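Local coordinates for protein glycoside hydrolase family 31 (Trueperella pyogenes, PDB 5I0F) that probably breaks down cycloalternan through a covalent glycosyl-enzyme intermediate, as a family 31 glycoside hydrolase, at residues G526-A530 / I555-G559. Coordinates in Å, arbitrary orientation, origin at the centre of the assembly. Residues are numbered along the deposited sequence.
With BGC (beta-D-glucopyranose), chain C.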
ATOM      1  N   GLY A 526      -7.854  11.434   2.545  1.00 20.48           N
ATOM      2  CA  GLY A 526      -7.903  11.444   1.098  1.00 20.49           C
ATOM      3  C   GLY A 526      -8.374  10.174   0.434  1.00 19.90           C
ATOM      4  O   GLY A 526      -9.231   9.446   0.981  1.00 19.72           O
ATOM      5  N   LEU A 527      -7.800   9.939  -0.757  1.00 19.14           N
ATOM      6  CA  LEU A 527      -8.168   8.898  -1.701  1.00 18.92           C
ATOM      7  C   LEU A 527      -7.050   7.869  -1.839  1.00 18.02           C
ATOM      8  O   LEU A 527      -5.877   8.154  -1.514  1.00 16.94           O
ATOM      9  CB  LEU A 527      -8.377   9.508  -3.091  1.00 19.80           C
ATOM     10  CG  LEU A 527      -9.655  10.249  -3.393  1.00 21.34           C
ATOM     11  CD1 LEU A 527     -10.072  11.241  -2.339  1.00 22.36           C
ATOM     12  CD2 LEU A 527      -9.556  10.879  -4.772  1.00 21.85           C
ATOM     13  N   TYR A 528      -7.424   6.680  -2.314  1.00 16.98           N
ATOM     14  CA  TYR A 528      -6.515   5.545  -2.434  1.00 16.58           C
ATOM     15  C   TYR A 528      -6.662   4.834  -3.757  1.00 16.39           C
ATOM     16  O   TYR A 528      -7.751   4.752  -4.301  1.00 17.05           O
ATOM     17  CB  TYR A 528      -6.663   4.573  -1.248  1.00 16.77           C
ATOM     18  CG  TYR A 528      -6.231   5.271   0.013  1.00 16.62           C
ATOM     19  CD1 TYR A 528      -7.113   6.094   0.711  1.00 16.91           C
ATOM     20  CD2 TYR A 528      -4.894   5.232   0.429  1.00 17.04           C
ATOM     21  CE1 TYR A 528      -6.687   6.841   1.808  1.00 17.32           C
ATOM     22  CE2 TYR A 528      -4.475   5.940   1.547  1.00 17.01           C
ATOM     23  CZ  TYR A 528      -5.371   6.745   2.224  1.00 17.28           C
ATOM     24  OH  TYR A 528      -4.899   7.476   3.285  1.00 18.09           O
ATOM     25  N   TRP A 529      -5.553   4.334  -4.300  1.00 15.96           N
ATOM     26  CA  TRP A 529      -5.621   3.445  -5.450  1.00 15.86           C
ATOM     27  C   TRP A 529      -4.861   2.172  -5.121  1.00 16.03           C
ATOM     28  O   TRP A 529      -4.032   2.158  -4.209  1.00 16.00           O
ATOM     29  CB  TRP A 529      -5.178   4.124  -6.759  1.00 15.86           C
ATOM     30  CG  TRP A 529      -3.723   3.981  -7.127  1.00 15.39           C
ATOM     31  CD1 TRP A 529      -3.208   3.121  -8.041  1.00 15.30           C
ATOM     32  CD2 TRP A 529      -2.616   4.740  -6.621  1.00 15.03           C
ATOM     33  NE1 TRP A 529      -1.838   3.245  -8.093  1.00 15.39           N
ATOM     34  CE2 TRP A 529      -1.451   4.249  -7.250  1.00 15.21           C
ATOM     35  CE3 TRP A 529      -2.491   5.797  -5.706  1.00 15.21           C
ATOM     36  CZ2 TRP A 529      -0.173   4.767  -6.989  1.00 15.08           C
ATOM     37  CZ3 TRP A 529      -1.226   6.296  -5.435  1.00 14.91           C
ATOM     38  CH2 TRP A 529      -0.079   5.773  -6.067  1.00 14.81           C
ATOM     39  N   ALA A 530      -5.155   1.103  -5.864  1.00 15.84           N
ATOM     40  CA  ALA A 530      -4.691  -0.246  -5.560  1.00 15.39           C
ATOM     41  C   ALA A 530      -3.228  -0.544  -5.947  1.00 15.34           C
ATOM     42  O   ALA A 530      -2.773  -1.655  -5.783  1.00 15.94           O
ATOM     43  CB  ALA A 530      -5.608  -1.243  -6.249  1.00 15.71           C
ATOM     44  N   ILE A 555     -11.891   2.420   3.858  1.00 20.45           N
ATOM     45  CA  ILE A 555     -11.236   3.161   2.783  1.00 20.23           C
ATOM     46  C   ILE A 555     -12.311   3.366   1.726  1.00 20.87           C
ATOM     47  O   ILE A 555     -12.583   2.464   0.919  1.00 21.41           O
ATOM     48  CB  ILE A 555     -10.032   2.398   2.199  1.00 20.44           C
ATOM     49  CG1 ILE A 555      -8.952   2.160   3.259  1.00 20.09           C
ATOM     50  CG2 ILE A 555      -9.434   3.144   1.005  1.00 20.08           C
ATOM     51  CD1 ILE A 555      -8.310   3.412   3.820  1.00 20.61           C
ATOM     52  N   LEU A 556     -12.924   4.544   1.746  1.00 21.10           N
ATOM     53  CA  LEU A 556     -14.121   4.843   0.954  1.00 21.76           C
ATOM     54  C   LEU A 556     -13.813   5.222  -0.493  1.00 20.96           C
ATOM     55  O   LEU A 556     -14.469   4.733  -1.418  1.00 21.30           O
ATOM     56  CB  LEU A 556     -14.899   5.982   1.631  1.00 22.96           C
ATOM     57  CG  LEU A 556     -16.246   6.450   1.077  1.00 24.40           C
ATOM     58  CD1 LEU A 556     -17.228   5.318   1.156  1.00 24.90           C
ATOM     59  CD2 LEU A 556     -16.800   7.627   1.876  1.00 25.26           C
ATOM     60  N   TYR A 557     -12.850   6.121  -0.683  1.00 19.47           N
ATOM     61  CA  TYR A 557     -12.566   6.719  -1.979  1.00 18.85           C
ATOM     62  C   TYR A 557     -11.423   5.955  -2.662  1.00 18.07           C
ATOM     63  O   TYR A 557     -10.269   6.409  -2.696  1.00 19.57           O
ATOM     64  CB  TYR A 557     -12.211   8.202  -1.800  1.00 18.54           C
ATOM     65  CG  TYR A 557     -13.220   9.052  -1.059  1.00 18.95           C
ATOM     66  CD1 TYR A 557     -14.392   9.455  -1.678  1.00 19.70           C
ATOM     67  CD2 TYR A 557     -12.986   9.486   0.244  1.00 19.60           C
ATOM     68  CE1 TYR A 557     -15.334  10.243  -1.013  1.00 20.16           C
ATOM     69  CE2 TYR A 557     -13.911  10.267   0.921  1.00 19.80           C
ATOM     70  CZ  TYR A 557     -15.063  10.667   0.278  1.00 20.21           C
ATOM     71  OH  TYR A 557     -15.998  11.447   0.898  1.00 20.93           O
ATOM     72  N   TRP A 558     -11.756   4.785  -3.176  1.00 16.99           N
ATOM     73  CA  TRP A 558     -10.810   3.849  -3.702  1.00 16.31           C
ATOM     74  C   TRP A 558     -10.946   3.754  -5.208  1.00 16.26           C
ATOM     75  O   TRP A 558     -12.050   3.772  -5.751  1.00 16.52           O
ATOM     76  CB  TRP A 558     -11.042   2.482  -3.066  1.00 16.38           C
ATOM     77  CG  TRP A 558     -10.179   1.386  -3.588  1.00 16.22           C
ATOM     78  CD1 TRP A 558      -9.038   0.919  -3.043  1.00 16.15           C
ATOM     79  CD2 TRP A 558     -10.412   0.608  -4.767  1.00 16.66           C
ATOM     80  NE1 TRP A 558      -8.523  -0.104  -3.814  1.00 16.24           N
ATOM     81  CE2 TRP A 558      -9.355  -0.314  -4.878  1.00 16.30           C
ATOM     82  CE3 TRP A 558     -11.431   0.590  -5.736  1.00 16.61           C
ATOM     83  CZ2 TRP A 558      -9.290  -1.250  -5.903  1.00 16.31           C
ATOM     84  CZ3 TRP A 558     -11.348  -0.322  -6.766  1.00 16.96           C
ATOM     85  CH2 TRP A 558     -10.288  -1.234  -6.845  1.00 16.75           C
ATOM     86  N   GLY A 559      -9.821   3.597  -5.876  1.00 15.55           N
ATOM     87  CA  GLY A 559      -9.797   3.226  -7.290  1.00 15.77           C
ATOM     88  C   GLY A 559      -8.587   2.394  -7.641  1.00 15.54           C
ATOM     89  O   GLY A 559      -7.897   1.854  -6.774  1.00 15.91           O
TER
HETATM   90  C2  BGC C   1       3.258   4.479  -8.582  1.00 18.23           C
HETATM   91  C3  BGC C   1       3.003   4.550 -10.098  1.00 17.77           C
HETATM   92  C4  BGC C   1       3.789   5.718 -10.686  1.00 18.43           C
HETATM   93  C5  BGC C   1       5.281   5.612 -10.334  1.00 19.02           C
HETATM   94  C6  BGC C   1       5.988   6.892 -10.760  1.00 19.27           C
HETATM   95  C1  BGC C   1       4.454   5.269  -7.990  1.00 19.92           C
HETATM   96  O2  BGC C   1       2.778   3.331  -7.854  1.00 16.64           O
HETATM   97  O3  BGC C   1       1.603   4.681 -10.359  1.00 17.48           O
HETATM   98  O4  BGC C   1       3.624   5.764 -12.116  1.00 17.01           O
HETATM   99  O5  BGC C   1       5.542   5.370  -8.927  1.00 19.44           O
HETATM  100  O6  BGC C   1       7.407   6.745 -10.657  1.00 19.74           O
HETATM  101  O   HOH W   1     -10.523   6.882   1.090  1.00 19.08           O
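Strands 527-529 and 558-561 are neighbours in the closed parallel barrel of the family 31 TIM-barrel domain, joined through helix 537-551 as a beta-alpha-beta unit. Their pairing follows the parallel pattern, in which Tyr528 is hydrogen-bonded to the residues flanking Trp558: Tyr528 N donates to Tyr557 O (2.9 Å), and Gly559 N donates to Tyr528 O (2.8 Å). A weak hydrogen bond from Ala530 N to Gly559 O (3.0 Å) carries the register one step further. On the Gly526 side of these bonds a water bridges the two backbones, donating to Gly526 O (2.9 Å) and accepting from Tyr557 N (3.0 Å).

Tyr528 and Trp558 project from the same face of the sheet, where Tyr528 CD1 packs on Ile555 CG2 at 3.8 Å and Ile555 CD1 lies over one face of the tyrosine ring; Ala530 CB reaches Trp558 CZ2 (3.7 Å). Trp529 projects from the other face, belongs to the glycan pocket and brings its CZ2 to 3.4 Å from O2 of the beta-D-glucopyranose, which meets the indole edge. Separately, Leu527 CG meets Tyr557 CB (3.6 Å).

Beyond the pair, strand 513-515 flanks 527-529 and strand 587-590 flanks 558-561. Trp558 packs against Ala546 and Ala550 of helix 537-551, its NE1 hydrogen-bonded to Glu180, while Leu556 and Tyr557 rest on helix 617-646.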